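PDB 6Y2K: beta-galactosidase, which hydrolyses terminal, non-reducing beta-D-galactose residues of beta-galactosides, working in the cold as a hexameric GH42 enzyme. Local coordinates for residues G245-T248 with A249-H252; R431-Y435 with F436-Y440; I455-S458 with N459-L462; S581-D584 with N585-K589. All blocks are in the same frame, centred on the assembly; numbering follows the deposited sequence.

Interaction 1 (G245-T248 with A249-H252); sequences GFFT and AFDH
Phe-247 sets the outer end of its ring against the methyl of Ala-249, with CZ 3.7 Å from CB, in the loop that leaves strand 238-244, the fifth strand of the TIM barrel, and runs into helix 252-256. Chi1 of -167° places the ring opposite its own backbone nitrogen, so that it reaches forward along the chain to the residues that follow. Ala-249 has only its methyl to offer here, and the ring end packs directly on it. Phe-250 arrives at the edge of the Phe-247 ring, in its plane, where CD1 comes within 3.9 Å of CE2. His-252 lies against the Phe-250 ring: its CE1 stands 3.4 Å above the centre, while its side chain runs at about a right angle to that of Phe-247. A histidine fits here because it combines a flat aromatic surface with a nitrogen that can donate to the backbone. With a valine here, the Phe-250 carbonyl would probably lose this donor, and the Phe-250 ring the flat cover of the imidazole. Thr-248 O accepts from Trp-422 NE1, which links the loop to helix 418-426. Asp-251 OD1 caps Lys-254 N of the next helix. The imidazole is fixed by a bent bond from His-252 ND1 to Phe-250 O, 2.7 Å long, the donor lying above the carbonyl plane but the oxygen close to the plane of the imidazole.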
loop_
_atom_site.group_PDB
_atom_site.type_symbol
_atom_site.label_atom_id
_atom_site.label_comp_id
_atom_site.label_asym_id
_atom_site.label_seq_id
_atom_site.Cartn_x
_atom_site.Cartn_y
_atom_site.Cartn_z
ATOM N N GLY A 245 11.630 21.194 -28.864
ATOM C CA GLY A 245 10.757 20.132 -28.383
ATOM C C GLY A 245 9.628 20.725 -27.554
ATOM O O GLY A 245 9.849 21.648 -26.777
ATOM N N PHE A 246 8.413 20.220 -27.737
ATOM C CA PHE A 246 7.305 20.452 -26.794
ATOM C C PHE A 246 6.940 21.929 -26.774
ATOM O O PHE A 246 6.834 22.549 -25.713
ATOM C CB PHE A 246 7.664 19.896 -25.395
ATOM C CG PHE A 246 8.161 18.484 -25.444
ATOM C CD1 PHE A 246 7.261 17.424 -25.481
ATOM C CD2 PHE A 246 9.522 18.209 -25.542
ATOM C CE1 PHE A 246 7.707 16.116 -25.570
ATOM C CE2 PHE A 246 9.971 16.906 -25.652
ATOM C CZ PHE A 246 9.062 15.856 -25.655
ATOM N N PHE A 247 6.776 22.484 -27.976
ATOM C CA PHE A 247 6.527 23.915 -28.159
ATOM C C PHE A 247 5.599 24.153 -29.344
ATOM O O PHE A 247 5.925 23.807 -30.482
ATOM C CB PHE A 247 7.830 24.708 -28.339
ATOM C CG PHE A 247 7.623 26.179 -28.210
ATOM C CD1 PHE A 247 7.582 26.774 -26.955
ATOM C CD2 PHE A 247 7.353 26.955 -29.333
ATOM C CE1 PHE A 247 7.329 28.130 -26.828
ATOM C CE2 PHE A 247 7.104 28.309 -29.216
ATOM C CZ PHE A 247 7.083 28.898 -27.961
ATOM N N THR A 248 4.453 24.771 -29.080
ATOM C CA THR A 248 3.381 24.855 -30.065
ATOM C C THR A 248 2.792 26.249 -30.294
ATOM O O THR A 248 1.783 26.375 -30.990
ATOM C CB THR A 248 2.249 23.908 -29.646
ATOM O OG1 THR A 248 1.843 24.233 -28.315
ATOM C CG2 THR A 248 2.721 22.482 -29.683
ATOM N N ALA A 249 3.432 27.290 -29.762
ATOM C CA ALA A 249 2.819 28.623 -29.714
ATOM C C ALA A 249 2.782 29.388 -31.042
ATOM O O ALA A 249 2.037 30.358 -31.142
ATOM C CB ALA A 249 3.488 29.475 -28.645
ATOM N N PHE A 250 3.584 28.988 -32.035
ATOM C CA PHE A 250 3.437 29.499 -33.405
ATOM C C PHE A 250 3.328 28.352 -34.413
ATOM O O PHE A 250 3.663 27.202 -34.113
ATOM C CB PHE A 250 4.563 30.472 -33.784
ATOM C CG PHE A 250 5.914 29.833 -33.949
ATOM C CD1 PHE A 250 6.770 29.706 -32.868
ATOM C CD2 PHE A 250 6.345 29.393 -35.197
ATOM C CE1 PHE A 250 8.017 29.125 -33.020
ATOM C CE2 PHE A 250 7.599 28.809 -35.354
ATOM C CZ PHE A 250 8.437 28.685 -34.269
ATOM N N ASP A 251 2.834 28.678 -35.602
ATOM C CA ASP A 251 2.671 27.702 -36.679
ATOM C C ASP A 251 4.019 27.440 -37.352
ATOM O O ASP A 251 4.487 28.258 -38.159
ATOM C CB ASP A 251 1.627 28.219 -37.676
ATOM C CG ASP A 251 1.272 27.211 -38.759
ATOM O OD1 ASP A 251 2.010 26.226 -38.958
ATOM O OD2 ASP A 251 0.232 27.434 -39.423
ATOM N N HIS A 252 4.624 26.294 -37.024
ATOM C CA HIS A 252 5.951 25.932 -37.528
ATOM C C HIS A 252 5.913 25.515 -39.003
ATOM O O HIS A 252 6.923 25.636 -39.699
ATOM C CB HIS A 252 6.579 24.807 -36.705
ATOM C CG HIS A 252 6.877 25.170 -35.279
ATOM N ND1 HIS A 252 5.936 25.716 -34.428
ATOM C CD2 HIS A 252 8.012 25.047 -34.553
ATOM C CE1 HIS A 252 6.487 25.914 -33.241
ATOM N NE2 HIS A 252 7.744 25.512 -33.288
#

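Interaction 2 (R431-Y435 with F436-Y440); sequences RAYRY and FFWCY
Chi1 of -155° carries CG of Arg-434 away from its backbone nitrogen and chi2 of 89° then bends the chain, while Phe-437, with CG opposite its carbonyl carbon, turns its ring back to meet it. The result is a CH-pi contact: Arg-434 CB lies over the face of the Phe-437 ring, 3.8 Å from its centroid. Farther out, NH2 of Arg-434 approaches CZ of Phe-437, but the arginine was modelled in two conformers and this approach is doubtful. The broad ring suits its place by giving the aliphatic root of the arginine a surface to lie on; a serine here would probably take that surface away and let the exposed arginine swing more freely. A second pair, Tyr-435 and Cys-439, follows: SG sits over the face of the tyrosine ring, 3.7 Å from the centroid. A cysteine suits the place because its short chain ends in one polarisable sulfur that can rest over the ring face. Tyr-435 is also held at its far end, where OH bonds to Asp-417 N, and Trp-438 gives its NE1 to Pro-471 O. The backbone sets the spacing: Trp-438 N donates to Arg-434 O at 3.0 Å, and Cys-439 N to Tyr-435 O at 2.9 Å. Pairings of residues three and four apart, beside such bonds, are typical of the first turn of an alpha-helix, here helix 435-448 of the trimerisation domain, with Arg-434 at its N-cap.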
loop_
_atom_site.group_PDB
_atom_site.type_symbol
_atom_site.label_atom_id
_atom_site.label_comp_id
_atom_site.label_asym_id
_atom_site.label_seq_id
_atom_site.Cartn_x
_atom_site.Cartn_y
_atom_site.Cartn_z
ATOM N N ARG A 431 -9.717 19.083 -18.076
ATOM C CA ARG A 431 -8.360 19.552 -17.793
ATOM C C ARG A 431 -7.309 18.450 -18.028
ATOM O O ARG A 431 -6.132 18.747 -18.241
ATOM C CB ARG A 431 -8.262 20.108 -16.366
ATOM C CG ARG A 431 -6.970 20.867 -16.088
ATOM C CD ARG A 431 -7.081 21.734 -14.844
ATOM N NE ARG A 431 -8.053 22.805 -15.032
ATOM C CZ ARG A 431 -8.401 23.674 -14.094
ATOM N NH1 ARG A 431 -7.846 23.613 -12.890
ATOM N NH2 ARG A 431 -9.307 24.603 -14.365
ATOM N N ALA A 432 -7.729 17.185 -17.996
ATOM C CA ALA A 432 -6.830 16.062 -18.283
ATOM C C ALA A 432 -6.542 15.870 -19.783
ATOM O O ALA A 432 -5.663 15.085 -20.136
ATOM C CB ALA A 432 -7.399 14.778 -17.693
ATOM N N TYR A 433 -7.272 16.568 -20.656
ATOM C CA TYR A 433 -7.087 16.458 -22.102
ATOM C C TYR A 433 -6.128 17.530 -22.619
ATOM O O TYR A 433 -6.304 18.710 -22.339
ATOM C CB TYR A 433 -8.427 16.599 -22.842
ATOM C CG TYR A 433 -8.290 16.461 -24.353
ATOM C CD1 TYR A 433 -7.817 17.517 -25.140
ATOM C CD2 TYR A 433 -8.606 15.261 -24.992
ATOM C CE1 TYR A 433 -7.670 17.382 -26.513
ATOM C CE2 TYR A 433 -8.468 15.115 -26.370
ATOM C CZ TYR A 433 -7.999 16.178 -27.128
ATOM O OH TYR A 433 -7.853 16.033 -28.497
ATOM N N ARG A 434 -5.159 17.101 -23.425
ATOM C CA ARG A 434 -4.242 17.993 -24.107
ATOM C C ARG A 434 -3.998 17.463 -25.522
ATOM O O ARG A 434 -3.627 16.303 -25.683
ATOM C CB ARG A 434 -2.943 18.050 -23.321
ATOM C CG ARG A 434 -2.155 19.316 -23.521
ATOM C CD ARG A 434 -2.545 20.404 -22.538
ATOM N NE ARG A 434 -1.423 21.303 -22.316
ATOM C CZ ARG A 434 -0.585 21.215 -21.289
ATOM N NH1 ARG A 434 0.413 22.074 -21.182
ATOM N NH2 ARG A 434 -0.750 20.285 -20.362
ATOM N N TYR A 435 -4.219 18.298 -26.536
ATOM C CA TYR A 435 -4.043 17.894 -27.935
ATOM C C TYR A 435 -2.674 17.261 -28.164
ATOM O O TYR A 435 -2.579 16.169 -28.713
ATOM C CB TYR A 435 -4.202 19.090 -28.858
ATOM C CG TYR A 435 -3.943 18.826 -30.339
ATOM C CD1 TYR A 435 -4.817 18.053 -31.090
ATOM C CD2 TYR A 435 -2.829 19.366 -30.987
ATOM C CE1 TYR A 435 -4.606 17.828 -32.448
ATOM C CE2 TYR A 435 -2.611 19.150 -32.344
ATOM C CZ TYR A 435 -3.506 18.387 -33.069
ATOM O OH TYR A 435 -3.314 18.164 -34.413
ATOM N N PHE A 436 -1.629 17.952 -27.732
ATOM C CA PHE A 436 -0.269 17.454 -27.916
ATOM C C PHE A 436 -0.057 16.086 -27.253
ATOM O O PHE A 436 0.564 15.197 -27.848
ATOM C CB PHE A 436 0.770 18.458 -27.396
ATOM C CG PHE A 436 2.172 18.119 -27.801
ATOM C CD1 PHE A 436 2.906 17.176 -27.093
ATOM C CD2 PHE A 436 2.743 18.712 -28.913
ATOM C CE1 PHE A 436 4.191 16.850 -27.482
ATOM C CE2 PHE A 436 4.028 18.389 -29.309
ATOM C CZ PHE A 436 4.753 17.460 -28.590
ATOM N N PHE A 437 -0.568 15.922 -26.030
ATOM C CA PHE A 437 -0.417 14.658 -25.301
ATOM C C PHE A 437 -1.101 13.529 -26.083
ATOM O O PHE A 437 -0.542 12.448 -26.236
ATOM C CB PHE A 437 -1.038 14.714 -23.897
ATOM C CG PHE A 437 -0.340 15.622 -22.910
ATOM C CD1 PHE A 437 0.617 16.573 -23.282
ATOM C CD2 PHE A 437 -0.730 15.573 -21.570
ATOM C CE1 PHE A 437 1.191 17.412 -22.335
ATOM C CE2 PHE A 437 -0.156 16.410 -20.625
ATOM C CZ PHE A 437 0.804 17.331 -21.010
ATOM N N TRP A 438 -2.315 13.789 -26.552
ATOM C CA TRP A 438 -3.094 12.800 -27.304
ATOM C C TRP A 438 -2.373 12.402 -28.599
ATOM O O TRP A 438 -2.255 11.210 -28.885
ATOM C CB TRP A 438 -4.507 13.330 -27.585
ATOM C CG TRP A 438 -5.360 12.433 -28.451
ATOM C CD1 TRP A 438 -5.896 12.752 -29.652
ATOM C CD2 TRP A 438 -5.765 11.081 -28.174
ATOM N NE1 TRP A 438 -6.611 11.694 -30.157
ATOM C CE2 TRP A 438 -6.550 10.652 -29.273
ATOM C CE3 TRP A 438 -5.539 10.190 -27.115
ATOM C CZ2 TRP A 438 -7.126 9.365 -29.339
ATOM C CZ3 TRP A 438 -6.103 8.907 -27.179
ATOM C CH2 TRP A 438 -6.878 8.506 -28.295
ATOM N N CYS A 439 -1.865 13.393 -29.343
ATOM C CA CYS A 439 -1.080 13.126 -30.561
ATOM C C CYS A 439 0.151 12.268 -30.242
ATOM O O CYS A 439 0.424 11.267 -30.922
ATOM C CB CYS A 439 -0.649 14.426 -31.253
ATOM S SG CYS A 439 -1.963 15.403 -32.026
ATOM N N TYR A 440 0.849 12.635 -29.169
ATOM C CA TYR A 440 2.050 11.926 -28.730
ATOM C C TYR A 440 1.745 10.481 -28.332
ATOM O O TYR A 440 2.501 9.589 -28.673
ATOM C CB TYR A 440 2.702 12.653 -27.547
ATOM C CG TYR A 440 4.086 12.169 -27.199
ATOM C CD1 TYR A 440 4.280 11.131 -26.286
ATOM C CD2 TYR A 440 5.213 12.758 -27.768
ATOM C CE1 TYR A 440 5.555 10.694 -25.960
ATOM C CE2 TYR A 440 6.491 12.333 -27.434
ATOM C CZ TYR A 440 6.655 11.296 -26.539
ATOM O OH TYR A 440 7.920 10.883 -26.202
#

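Interaction 3 (I455-S458 with N459-L462); sequences IVPS and NAPL
The amide of Asn-459 and the pyrrolidine ring of Pro-457 cross obliquely, the amide leading with its oxygen, so that OD1 comes within 3.3 Å of CG. The methyl of Ala-460 lies on that same side of the proline ring, nearest to its CD and CG. These groups are gathered by a type I beta turn from Pro-457 to Ala-460, which takes the chain off strand 453-456, an outermost strand, within this chain, of the mixed sheet in the trimerisation domain. The turn is closed by a bond from Ala-460 N to Pro-457 O, 3.2 Å long, whose donor stands well above the carbonyl plane. Proline suits the first position, where its ring restrains the backbone and no N-H is needed. Asn-459 holds CG between its backbone nitrogen and carbonyl carbon (chi1 66°), which brings OD1 back to the Pro-457 ring, although the residue remains exposed. Ala-460 CB also packs on Val-456 CB at 3.8 Å, a methyl being small enough to come close to the branch point. The hydroxyl of Ser-458 is bonded to Asp-417 OD1, while its carbonyl oxygen accepts from Arg-483 NH1. Two waters tie the turn further. One donates to both Ser-458 O and Ala-460 O, each 2.7 Å away. The other donates to Ser-458 OG at 3.0 Å and accepts from Asn-459 N at 3.2 Å.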
loop_
_atom_site.group_PDB
_atom_site.type_symbol
_atom_site.label_atom_id
_atom_site.label_comp_id
_atom_site.label_asym_id
_atom_site.label_seq_id
_atom_site.Cartn_x
_atom_site.Cartn_y
_atom_site.Cartn_z
ATOM N N ILE A 455 4.728 12.770 -39.918
ATOM C CA ILE A 455 3.780 13.705 -39.324
ATOM C C ILE A 455 3.619 14.833 -40.334
ATOM O O ILE A 455 4.610 15.401 -40.793
ATOM C CB ILE A 455 4.247 14.211 -37.945
ATOM C CG1 ILE A 455 4.284 13.027 -36.964
ATOM C CG2 ILE A 455 3.335 15.328 -37.445
ATOM C CD1 ILE A 455 4.758 13.370 -35.556
ATOM N N VAL A 456 2.371 15.142 -40.671
ATOM C CA VAL A 456 2.064 16.019 -41.794
ATOM C C VAL A 456 1.120 17.160 -41.409
ATOM O O VAL A 456 0.300 17.011 -40.494
ATOM C CB VAL A 456 1.457 15.227 -42.983
ATOM C CG1 VAL A 456 2.390 14.103 -43.397
ATOM C CG2 VAL A 456 0.074 14.677 -42.657
ATOM N N PRO A 457 1.220 18.301 -42.119
ATOM C CA PRO A 457 0.258 19.379 -41.916
ATOM C C PRO A 457 -1.057 19.057 -42.595
ATOM O O PRO A 457 -1.128 18.119 -43.400
ATOM C CB PRO A 457 0.926 20.565 -42.604
ATOM C CG PRO A 457 1.730 19.956 -43.698
ATOM C CD PRO A 457 2.246 18.669 -43.120
ATOM N N SER A 458 -2.083 19.847 -42.297
ATOM C CA SER A 458 -3.413 19.601 -42.848
ATOM C C SER A 458 -3.534 19.880 -44.350
ATOM O O SER A 458 -4.432 19.338 -44.999
ATOM C CB SER A 458 -4.485 20.353 -42.062
ATOM O OG SER A 458 -4.228 21.734 -42.050
ATOM N N ASN A 459 -2.622 20.677 -44.907
ATOM C CA ASN A 459 -2.582 20.903 -46.362
ATOM C C ASN A 459 -1.672 19.935 -47.142
ATOM O O ASN A 459 -1.439 20.136 -48.334
ATOM C CB ASN A 459 -2.199 22.356 -46.660
ATOM C CG ASN A 459 -0.775 22.698 -46.245
ATOM O OD1 ASN A 459 -0.057 21.890 -45.646
ATOM N ND2 ASN A 459 -0.363 23.918 -46.561
ATOM N N ALA A 460 -1.154 18.895 -46.489
ATOM C CA ALA A 460 -0.241 17.966 -47.156
ATOM C C ALA A 460 -0.977 17.105 -48.190
ATOM O O ALA A 460 -2.132 16.716 -47.964
ATOM C CB ALA A 460 0.445 17.070 -46.134
ATOM N N PRO A 461 -0.320 16.813 -49.333
ATOM C CA PRO A 461 -0.881 15.782 -50.214
ATOM C C PRO A 461 -0.827 14.408 -49.532
ATOM O O PRO A 461 0.142 14.101 -48.843
ATOM C CB PRO A 461 0.008 15.833 -51.470
ATOM C CG PRO A 461 1.227 16.590 -51.089
ATOM C CD PRO A 461 0.894 17.440 -49.893
ATOM N N LEU A 462 -1.877 13.620 -49.724
ATOM C CA LEU A 462 -2.107 12.394 -48.965
ATOM C C LEU A 462 -1.852 11.097 -49.743
ATOM O O LEU A 462 -1.813 10.024 -49.138
ATOM C CB LEU A 462 -3.545 12.395 -48.458
ATOM C CG LEU A 462 -4.000 13.614 -47.652
ATOM C CD1 LEU A 462 -5.484 13.492 -47.329
ATOM C CD2 LEU A 462 -3.178 13.775 -46.385
HETATM O O HOH W 1 -4.336 17.096 -46.446
HETATM O O HOH W 2 -1.770 23.151 -43.019
#

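Interaction 4 (S581-D584 with N585-K589); sequences SCID and NTLLK
Asp-584 turns its carboxylate back over the start of helix 585-598: with chi1 at 69°, CG falls between the backbone nitrogen and the carbonyl carbon, and OD1 points at the first turn. There it accepts from Leu-587 N at 2.9 Å in a nearly straight bond, giving that early N-H the acceptor which no preceding turn can supply. A short acidic side chain suits this place, and its negative charge probably also interacts favourably with the helix dipole. OD2 is held in turn by Lys-545 N. Ile-583 stands just before the cap with CG1 in the same crowded position (chi1 57°), which sends the branch toward the helix. CG1 meets Leu-588 CD2 at 3.8 Å, and CB rests against Leu-587 CB at 3.9 Å. Both leucines hold CG opposite the carbonyl carbon, which lets Leu-588 pack its CG beside Asp-584 O, the acceptor of its own N-H at 2.8 Å. On the helix itself Lys-589 NZ donates to Asn-585 OD1, and Glu-448 pairs with both side chains. The Asp-584 N-cap is joined by a hydrophobic staple, the contact of Ile-583 with Leu-588, here marking the passage from strand 581-583 into a helix.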
loop_
_atom_site.group_PDB
_atom_site.type_symbol
_atom_site.label_atom_id
_atom_site.label_comp_id
_atom_site.label_asym_id
_atom_site.label_seq_id
_atom_site.Cartn_x
_atom_site.Cartn_y
_atom_site.Cartn_z
ATOM N N SER A 581 -13.718 8.337 -28.249
ATOM C CA SER A 581 -13.173 8.418 -26.887
ATOM C C SER A 581 -11.668 8.199 -26.898
ATOM O O SER A 581 -11.149 7.518 -27.797
ATOM C CB SER A 581 -13.833 7.381 -25.972
ATOM O OG SER A 581 -15.246 7.575 -25.890
ATOM N N CYS A 582 -10.976 8.781 -25.912
ATOM C CA CYS A 582 -9.522 8.614 -25.777
ATOM C C CYS A 582 -9.200 7.263 -25.123
ATOM O O CYS A 582 -8.984 7.142 -23.911
ATOM C CB CYS A 582 -8.871 9.789 -25.042
ATOM S SG CYS A 582 -9.049 11.357 -25.938
ATOM N N ILE A 583 -9.212 6.245 -25.973
ATOM C CA ILE A 583 -8.934 4.869 -25.573
ATOM C C ILE A 583 -7.492 4.716 -25.094
ATOM O O ILE A 583 -6.605 5.489 -25.489
ATOM C CB ILE A 583 -9.262 3.868 -26.704
ATOM C CG1 ILE A 583 -8.496 4.197 -28.000
ATOM C CG2 ILE A 583 -10.769 3.842 -26.941
ATOM C CD1 ILE A 583 -8.693 3.213 -29.134
ATOM N N ASP A 584 -7.273 3.734 -24.223
ATOM C CA ASP A 584 -5.955 3.503 -23.615
ATOM C C ASP A 584 -4.915 2.946 -24.600
ATOM O O ASP A 584 -5.237 2.602 -25.752
ATOM C CB ASP A 584 -6.074 2.635 -22.336
ATOM C CG ASP A 584 -6.483 1.178 -22.606
ATOM O OD1 ASP A 584 -6.280 0.645 -23.723
ATOM O OD2 ASP A 584 -7.007 0.545 -21.659
ATOM N N ASN A 585 -3.667 2.871 -24.147
ATOM C CA ASN A 585 -2.553 2.405 -24.990
ATOM C C ASN A 585 -2.787 1.013 -25.613
ATOM O O ASN A 585 -2.471 0.791 -26.790
ATOM C CB ASN A 585 -1.244 2.428 -24.175
ATOM C CG ASN A 585 -0.076 1.780 -24.902
ATOM O OD1 ASN A 585 0.241 0.613 -24.660
ATOM N ND2 ASN A 585 0.562 2.521 -25.788
ATOM N N THR A 586 -3.328 0.092 -24.822
ATOM C CA THR A 586 -3.643 -1.256 -25.291
ATOM C C THR A 586 -4.605 -1.224 -26.473
ATOM O O THR A 586 -4.347 -1.847 -27.505
ATOM C CB THR A 586 -4.212 -2.134 -24.151
ATOM O OG1 THR A 586 -3.162 -2.397 -23.214
ATOM C CG2 THR A 586 -4.749 -3.472 -24.669
ATOM N N LEU A 587 -5.700 -0.491 -26.313
ATOM C CA LEU A 587 -6.715 -0.385 -27.348
ATOM C C LEU A 587 -6.223 0.414 -28.557
ATOM O O LEU A 587 -6.597 0.106 -29.682
ATOM C CB LEU A 587 -7.991 0.228 -26.775
ATOM C CG LEU A 587 -8.760 -0.666 -25.798
ATOM C CD1 LEU A 587 -9.829 0.126 -25.081
ATOM C CD2 LEU A 587 -9.386 -1.847 -26.522
ATOM N N LEU A 588 -5.389 1.430 -28.331
ATOM C CA LEU A 588 -4.751 2.159 -29.436
ATOM C C LEU A 588 -3.954 1.201 -30.317
ATOM O O LEU A 588 -4.090 1.226 -31.544
ATOM C CB LEU A 588 -3.844 3.284 -28.927
ATOM C CG LEU A 588 -4.520 4.579 -28.460
ATOM C CD1 LEU A 588 -3.496 5.487 -27.789
ATOM C CD2 LEU A 588 -5.216 5.326 -29.588
ATOM N N LYS A 589 -3.142 0.350 -29.691
ATOM C CA LYS A 589 -2.364 -0.641 -30.435
ATOM C C LYS A 589 -3.244 -1.679 -31.133
ATOM O O LYS A 589 -3.010 -1.985 -32.310
ATOM C CB LYS A 589 -1.316 -1.295 -29.546
ATOM C CG LYS A 589 -0.148 -0.364 -29.253
ATOM C CD LYS A 589 0.940 -1.034 -28.436
ATOM C CE LYS A 589 0.440 -1.403 -27.052
ATOM N NZ LYS A 589 1.531 -1.382 -26.046
#

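Overall arrangement
Interactions 1, 2 and 4 form a chain of contacts from the barrel into the trimerisation domain. Phe-436 of interaction 2 packs on interaction 1, its CE1 3.7 Å from Phe-246 CD1. Trp-438 and Tyr-433, on another side, reach interaction 4, where Trp-438 CZ3 lies 3.6 Å from Cys-582 CB. Interactions 1 and 4 themselves stay about 15 Å apart at their nearest atoms. Interaction 3 touches none of the others, its centre about 17 Å from that of interaction 1, yet Asp-417 links it to interaction 2 by bonding both Ser-458 and Tyr-435. The side chains of Thr-248 and Phe-436 each have a bound glycerol, probably from the crystallisation liquor, about 3 Å away, which may mark a pocket.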